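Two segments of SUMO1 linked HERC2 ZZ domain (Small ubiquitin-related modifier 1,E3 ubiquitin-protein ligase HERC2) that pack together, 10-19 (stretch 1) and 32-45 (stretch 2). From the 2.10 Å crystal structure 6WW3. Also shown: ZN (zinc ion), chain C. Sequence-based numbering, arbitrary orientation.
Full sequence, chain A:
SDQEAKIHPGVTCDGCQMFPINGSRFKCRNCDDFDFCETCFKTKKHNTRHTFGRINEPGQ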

ATOM      1  N   GLY A  10       9.997   0.061   6.044  1.00  8.01           N
ATOM      2  CA  GLY A  10      10.616   0.656   4.877  1.00 10.01           C
ATOM      3  C   GLY A  10       9.676   1.048   3.757  1.00  7.87           C
ATOM      4  O   GLY A  10      10.151   1.544   2.730  1.00  9.34           O
ATOM      5  N   VAL A  11       8.365   0.883   3.928  1.00  7.52           N
ATOM      6  CA  VAL A  11       7.392   1.152   2.870  1.00  7.98           C
ATOM      7  C   VAL A  11       6.641   2.426   3.234  1.00  7.08           C
ATOM      8  O   VAL A  11       6.012   2.503   4.300  1.00  5.54           O
ATOM      9  CB  VAL A  11       6.428  -0.031   2.674  1.00  5.34           C
ATOM     10  CG1 VAL A  11       5.464   0.241   1.514  1.00  6.67           C
ATOM     11  CG2 VAL A  11       7.203  -1.297   2.426  1.00  6.52           C
ATOM     12  N   THR A  12       6.693   3.418   2.348  1.00  6.65           N
ATOM     13  CA  THR A  12       5.942   4.660   2.492  1.00  5.87           C
ATOM     14  C   THR A  12       4.698   4.584   1.613  1.00  8.36           C
ATOM     15  O   THR A  12       4.766   4.088   0.486  1.00  9.06           O
ATOM     16  CB  THR A  12       6.797   5.865   2.060  1.00  8.97           C
ATOM     17  OG1 THR A  12       8.069   5.834   2.719  1.00  7.96           O
ATOM     18  CG2 THR A  12       6.114   7.184   2.371  1.00  7.08           C
ATOM     19  N   CYS A  13       3.558   5.059   2.122  1.00  6.62           N
ATOM     20  CA  CYS A  13       2.388   5.244   1.263  1.00  6.80           C
ATOM     21  C   CYS A  13       2.559   6.519   0.438  1.00  7.68           C
ATOM     22  O   CYS A  13       2.692   7.613   0.989  1.00  9.13           O
ATOM     23  CB  CYS A  13       1.096   5.317   2.068  1.00  7.27           C
ATOM     24  SG  CYS A  13      -0.358   5.802   1.065  1.00  9.18           S
ATOM     25  N   ASP A  14       2.543   6.388  -0.878  1.00  9.09           N
ATOM     26  CA  ASP A  14       2.730   7.563  -1.718  1.00  9.11           C
ATOM     27  C   ASP A  14       1.518   8.472  -1.745  1.00  9.36           C
ATOM     28  O   ASP A  14       1.613   9.564  -2.302  1.00 11.10           O
ATOM     29  CB  ASP A  14       3.093   7.140  -3.138  1.00  9.51           C
ATOM     30  CG  ASP A  14       4.438   6.457  -3.196  1.00  9.36           C
ATOM     31  OD1 ASP A  14       5.442   7.142  -2.960  1.00 11.92           O
ATOM     32  OD2 ASP A  14       4.497   5.241  -3.465  1.00 11.70           O
ATOM     33  N   GLY A  15       0.397   8.053  -1.167  1.00  8.27           N
ATOM     34  CA  GLY A  15      -0.786   8.884  -1.120  1.00  9.80           C
ATOM     35  C   GLY A  15      -0.809   9.852   0.046  1.00 12.87           C
ATOM     36  O   GLY A  15      -1.221  11.002  -0.118  1.00 12.69           O
ATOM     37  N   CYS A  16      -0.344   9.405   1.222  1.00 11.65           N
ATOM     38  CA  CYS A  16      -0.459  10.176   2.451  1.00 11.69           C
ATOM     39  C   CYS A  16       0.832  10.230   3.252  1.00 12.14           C
ATOM     40  O   CYS A  16       0.826  10.784   4.356  1.00  9.92           O
ATOM     41  CB  CYS A  16      -1.580   9.606   3.340  1.00 13.33           C
ATOM     42  SG  CYS A  16      -1.219   7.993   4.071  1.00  8.11           S
ATOM     43  N   GLN A  17       1.920   9.654   2.736  1.00  9.97           N
ATOM     44  CA  GLN A  17       3.234   9.632   3.374  1.00 10.56           C
ATOM     45  C   GLN A  17       3.250   8.859   4.690  1.00 11.23           C
ATOM     46  O   GLN A  17       4.199   9.002   5.465  1.00  8.62           O
ATOM     47  CB  GLN A  17       3.776  11.049   3.616  1.00 12.67           C
ATOM     48  CG  GLN A  17       3.727  11.950   2.397  1.00 13.73           C
ATOM     49  CD  GLN A  17       4.250  11.280   1.145  1.00 14.82           C
ATOM     50  OE1 GLN A  17       3.590  11.288   0.109  1.00 16.64           O
ATOM     51  NE2 GLN A  17       5.439  10.695   1.231  1.00 15.22           N
ATOM     52  N   MET A  18       2.243   8.018   4.948  1.00  9.64           N
ATOM     53  CA  MET A  18       2.293   7.096   6.091  1.00  8.56           C
ATOM     54  C   MET A  18       3.570   6.262   6.030  1.00  9.07           C
ATOM     55  O   MET A  18       3.936   5.761   4.965  1.00  7.20           O
ATOM     56  CB  MET A  18       1.066   6.173   6.080  1.00  8.30           C
ATOM     57  CG  MET A  18       1.070   5.056   7.127  1.00  8.07           C
ATOM     58  SD  MET A  18      -0.202   3.800   6.855  1.00  9.83           S
ATOM     59  CE  MET A  18      -1.698   4.751   7.083  1.00 10.82           C
ATOM     60  N   PHE A  19       4.276   6.160   7.159  1.00  8.75           N
ATOM     61  CA  PHE A  19       5.527   5.393   7.211  1.00  8.24           C
ATOM     62  C   PHE A  19       5.852   4.868   8.607  1.00  9.65           C
ATOM     63  O   PHE A  19       5.979   5.646   9.548  1.00  7.53           O
ATOM     64  CB  PHE A  19       6.706   6.238   6.731  1.00  9.63           C
ATOM     65  CG  PHE A  19       8.020   5.512   6.770  1.00  9.34           C
ATOM     66  CD1 PHE A  19       8.393   4.680   5.728  1.00  8.34           C
ATOM     67  CD2 PHE A  19       8.853   5.622   7.862  1.00 10.80           C
ATOM     68  CE1 PHE A  19       9.600   4.002   5.767  1.00 10.42           C
ATOM     69  CE2 PHE A  19      10.051   4.928   7.910  1.00 13.98           C
ATOM     70  CZ  PHE A  19      10.422   4.123   6.860  1.00 11.30           C
ATOM     71  N   ASP A  32       6.876   2.138 -11.039  1.00  8.51           N
ATOM     72  CA  ASP A  32       8.180   1.602 -10.654  1.00  8.47           C
ATOM     73  C   ASP A  32       8.254   1.281  -9.162  1.00 13.20           C
ATOM     74  O   ASP A  32       8.753   0.216  -8.772  1.00 13.37           O
ATOM     75  CB  ASP A  32       9.261   2.611 -11.065  1.00 11.63           C
ATOM     76  CG  ASP A  32      10.671   2.198 -10.655  1.00 13.96           C
ATOM     77  OD1 ASP A  32      11.367   1.535 -11.445  1.00 13.01           O
ATOM     78  OD2 ASP A  32      11.094   2.562  -9.544  1.00 21.32           O
ATOM     79  N   ASP A  33       7.750   2.172  -8.315  1.00 10.64           N
ATOM     80  CA  ASP A  33       7.978   2.070  -6.878  1.00 11.34           C
ATOM     81  C   ASP A  33       6.869   2.809  -6.134  1.00 10.19           C
ATOM     82  O   ASP A  33       7.135   3.793  -5.446  1.00 10.32           O
ATOM     83  CB  ASP A  33       9.363   2.642  -6.541  1.00 12.68           C
ATOM     84  CG  ASP A  33       9.698   2.592  -5.054  1.00 13.65           C
ATOM     85  OD1 ASP A  33      10.247   3.593  -4.578  1.00 13.66           O
ATOM     86  OD2 ASP A  33       9.432   1.583  -4.367  1.00 11.83           O
ATOM     87  N   PHE A  34       5.617   2.368  -6.290  1.00  7.12           N
ATOM     88  CA  PHE A  34       4.464   3.118  -5.803  1.00  8.96           C
ATOM     89  C   PHE A  34       3.596   2.224  -4.927  1.00  7.16           C
ATOM     90  O   PHE A  34       3.189   1.140  -5.357  1.00  5.58           O
ATOM     91  CB  PHE A  34       3.646   3.686  -6.975  1.00  6.59           C
ATOM     92  CG  PHE A  34       2.552   4.657  -6.562  1.00  9.31           C
ATOM     93  CD1 PHE A  34       1.363   4.197  -6.015  1.00  7.49           C
ATOM     94  CD2 PHE A  34       2.719   6.027  -6.736  1.00  8.34           C
ATOM     95  CE1 PHE A  34       0.356   5.090  -5.629  1.00 10.14           C
ATOM     96  CE2 PHE A  34       1.721   6.925  -6.372  1.00  9.13           C
ATOM     97  CZ  PHE A  34       0.530   6.449  -5.813  1.00  7.77           C
ATOM     98  N   ASP A  35       3.277   2.706  -3.730  1.00  5.98           N
ATOM     99  CA  ASP A  35       2.486   1.961  -2.759  1.00  9.20           C
ATOM    100  C   ASP A  35       1.404   2.855  -2.172  1.00  7.48           C
ATOM    101  O   ASP A  35       1.592   4.063  -2.029  1.00  7.07           O
ATOM    102  CB  ASP A  35       3.355   1.399  -1.623  1.00  6.15           C
ATOM    103  CG  ASP A  35       4.477   0.505  -2.126  1.00  7.61           C
ATOM    104  OD1 ASP A  35       5.570   1.028  -2.420  1.00  8.95           O
ATOM    105  OD2 ASP A  35       4.278  -0.721  -2.201  1.00  5.69           O
ATOM    106  N   PHE A  36       0.265   2.241  -1.837  1.00  8.09           N
ATOM    107  CA  PHE A  36      -0.845   2.875  -1.133  1.00  6.01           C
ATOM    108  C   PHE A  36      -1.105   2.146   0.177  1.00  6.42           C
ATOM    109  O   PHE A  36      -1.075   0.918   0.215  1.00  4.74           O
ATOM    110  CB  PHE A  36      -2.142   2.796  -1.948  1.00  7.16           C
ATOM    111  CG  PHE A  36      -2.362   3.935  -2.893  1.00  6.74           C
ATOM    112  CD1 PHE A  36      -1.890   5.204  -2.611  1.00  7.10           C
ATOM    113  CD2 PHE A  36      -3.086   3.738  -4.058  1.00  6.91           C
ATOM    114  CE1 PHE A  36      -2.131   6.252  -3.477  1.00  8.57           C
ATOM    115  CE2 PHE A  36      -3.326   4.791  -4.929  1.00 10.30           C
ATOM    116  CZ  PHE A  36      -2.848   6.045  -4.635  1.00  7.23           C
ATOM    117  N   CYS A  37      -1.425   2.885   1.234  1.00  6.40           N
ATOM    118  CA  CYS A  37      -2.118   2.239   2.336  1.00  6.16           C
ATOM    119  C   CYS A  37      -3.563   1.958   1.911  1.00  8.71           C
ATOM    120  O   CYS A  37      -4.001   2.350   0.825  1.00 10.71           O
ATOM    121  CB  CYS A  37      -2.058   3.090   3.603  1.00  9.26           C
ATOM    122  SG  CYS A  37      -3.123   4.550   3.562  1.00 12.58           S
ATOM    123  N   GLU A  38      -4.309   1.243   2.754  1.00  8.89           N
ATOM    124  CA  GLU A  38      -5.629   0.798   2.309  1.00 11.07           C
ATOM    125  C   GLU A  38      -6.589   1.969   2.135  1.00 11.34           C
ATOM    126  O   GLU A  38      -7.339   2.013   1.152  1.00 13.75           O
ATOM    127  CB  GLU A  38      -6.217  -0.243   3.264  1.00 10.72           C
ATOM    128  CG  GLU A  38      -7.593  -0.742   2.814  1.00 13.49           C
ATOM    129  CD  GLU A  38      -8.047  -2.005   3.532  1.00 18.42           C
ATOM    130  OE1 GLU A  38      -7.225  -2.650   4.217  1.00 19.19           O
ATOM    131  OE2 GLU A  38      -9.242  -2.334   3.433  1.00 19.53           O
ATOM    132  N   THR A  39      -6.587   2.925   3.070  1.00  8.96           N
ATOM    133  CA  THR A  39      -7.453   4.090   2.914  1.00 14.58           C
ATOM    134  C   THR A  39      -7.137   4.828   1.619  1.00 13.30           C
ATOM    135  O   THR A  39      -8.037   5.148   0.842  1.00 13.93           O
ATOM    136  CB  THR A  39      -7.312   5.047   4.096  1.00 15.97           C
ATOM    137  OG1 THR A  39      -7.673   4.379   5.310  1.00 20.25           O
ATOM    138  CG2 THR A  39      -8.235   6.242   3.886  1.00 15.83           C
ATOM    139  N   CYS A  40      -5.849   5.085   1.362  1.00 10.67           N
ATOM    140  CA  CYS A  40      -5.466   5.749   0.118  1.00 12.71           C
ATOM    141  C   CYS A  40      -5.849   4.913  -1.092  1.00 11.49           C
ATOM    142  O   CYS A  40      -6.296   5.456  -2.111  1.00 11.50           O
ATOM    143  CB  CYS A  40      -3.965   6.027   0.107  1.00  9.70           C
ATOM    144  SG  CYS A  40      -3.504   7.411   1.128  1.00  8.60           S
ATOM    145  N   PHE A  41      -5.670   3.590  -1.004  1.00  9.37           N
ATOM    146  CA  PHE A  41      -6.041   2.732  -2.123  1.00  9.37           C
ATOM    147  C   PHE A  41      -7.511   2.884  -2.472  1.00 12.01           C
ATOM    148  O   PHE A  41      -7.875   2.787  -3.646  1.00 13.10           O
ATOM    149  CB  PHE A  41      -5.732   1.267  -1.821  1.00  7.46           C
ATOM    150  CG  PHE A  41      -6.268   0.321  -2.864  1.00 10.19           C
ATOM    151  CD1 PHE A  41      -5.763   0.336  -4.164  1.00  7.53           C
ATOM    152  CD2 PHE A  41      -7.274  -0.576  -2.553  1.00  9.75           C
ATOM    153  CE1 PHE A  41      -6.255  -0.523  -5.135  1.00  8.30           C
ATOM    154  CE2 PHE A  41      -7.775  -1.455  -3.519  1.00 11.81           C
ATOM    155  CZ  PHE A  41      -7.271  -1.424  -4.811  1.00 10.34           C
ATOM    156  N   LYS A  42      -8.368   3.098  -1.467  1.00 14.32           N
ATOM    157  CA  LYS A  42      -9.805   3.216  -1.671  1.00 12.17           C
ATOM    158  C   LYS A  42     -10.251   4.618  -2.073  1.00 15.70           C
ATOM    159  O   LYS A  42     -11.403   4.772  -2.488  1.00 15.33           O
ATOM    160  CB  LYS A  42     -10.566   2.834  -0.392  1.00 17.65           C
ATOM    161  CG  LYS A  42     -10.453   1.395   0.092  1.00 15.76           C
ATOM    162  CD  LYS A  42     -11.077   0.406  -0.833  1.00 17.23           C
ATOM    163  CE  LYS A  42     -11.110  -0.955  -0.157  1.00 25.84           C
ATOM    164  NZ  LYS A  42     -11.461  -2.054  -1.107  1.00 32.47           N
ATOM    165  N   THR A  43      -9.408   5.650  -1.931  1.00 13.90           N
ATOM    166  CA  THR A  43      -9.903   7.023  -2.075  1.00 14.18           C
ATOM    167  C   THR A  43      -9.093   7.892  -3.028  1.00 13.73           C
ATOM    168  O   THR A  43      -9.607   8.889  -3.542  1.00 14.76           O
ATOM    169  CB  THR A  43      -9.970   7.718  -0.708  1.00 15.17           C
ATOM    170  OG1 THR A  43      -8.655   7.816  -0.140  1.00 17.57           O
ATOM    171  CG2 THR A  43     -10.861   6.944   0.241  1.00 18.55           C
ATOM    172  N   LYS A  44      -7.818   7.587  -3.215  1.00 13.39           N
ATOM    173  CA  LYS A  44      -6.983   8.421  -4.065  1.00 13.76           C
ATOM    174  C   LYS A  44      -7.135   8.030  -5.522  1.00 15.87           C
ATOM    175  O   LYS A  44      -7.327   6.860  -5.858  1.00 13.13           O
ATOM    176  CB  LYS A  44      -5.508   8.338  -3.669  1.00 12.45           C
ATOM    177  CG  LYS A  44      -5.004   9.447  -2.751  1.00 18.80           C
ATOM    178  CD  LYS A  44      -5.667   9.493  -1.425  1.00 17.37           C
ATOM    179  CE  LYS A  44      -4.841  10.330  -0.476  1.00 20.75           C
ATOM    180  NZ  LYS A  44      -5.555  10.480   0.819  1.00 32.32           N
ATOM    181  N   LYS A  45      -7.021   9.029  -6.392  1.00 15.77           N
ATOM    182  CA  LYS A  45      -7.054   8.790  -7.823  1.00 19.79           C
ATOM    183  C   LYS A  45      -5.699   8.271  -8.303  1.00 19.15           C
ATOM    184  O   LYS A  45      -4.643   8.708  -7.834  1.00 18.40           O
ATOM    185  CB  LYS A  45      -7.453  10.079  -8.544  1.00 21.42           C
TER
HETATM  186 ZN    ZN C2801      -2.037   6.475   2.545  1.00 11.90          ZN
HETATM  187  O   HOH W   1       6.666   6.466  -5.610  1.00 14.63           O

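Small zinc-binding domains often replace a hydrophobic core with a metal, and this contact, burying only 474 Å² in total, illustrates the principle. Four thiolates, two from each stretch, hold the zinc: Cys13 SG and Cys16 SG at 2.3 Å from ZN, Cys37 SG at 2.4 Å and Cys40 SG at 2.2 Å. Cysteine suits all four positions because its short side chain ends in a sulfur that can bind the metal; at Cys13, Cys16 and Cys37 that sulfur also accepts a backbone hydrogen. Cys37 N donates to Cys13 SG across the contact (3.1 Å), while Cys40 N donates to Cys37 SG (3.5 Å), so that one ligand also caps the helix carrying another.

Beside the metal, Asp14 pairs with Asp35 reciprocally. Asp14 N donates to Asp35 O and Asp35 N to Asp14 OD2, both at 2.8 Å; the carboxylate thus supplies the acceptor for the second bond. A water extends this link, donating to Asp33 O at 2.7 Å and weakly to Asp14 OD1 at 3.0 Å.

Packing completes the joint. Asp14 CB lies over the Phe34 ring face, 3.8 Å from its centroid, whereas the Phe36 ring turns its edge to Cys13 SG and Gly15 CA. Glycine fits there: an ideal CB would clash with Cys40 SG and Phe36 CE1. Farther out, Met18 SD rests 3.8 Å from Cys37 CB.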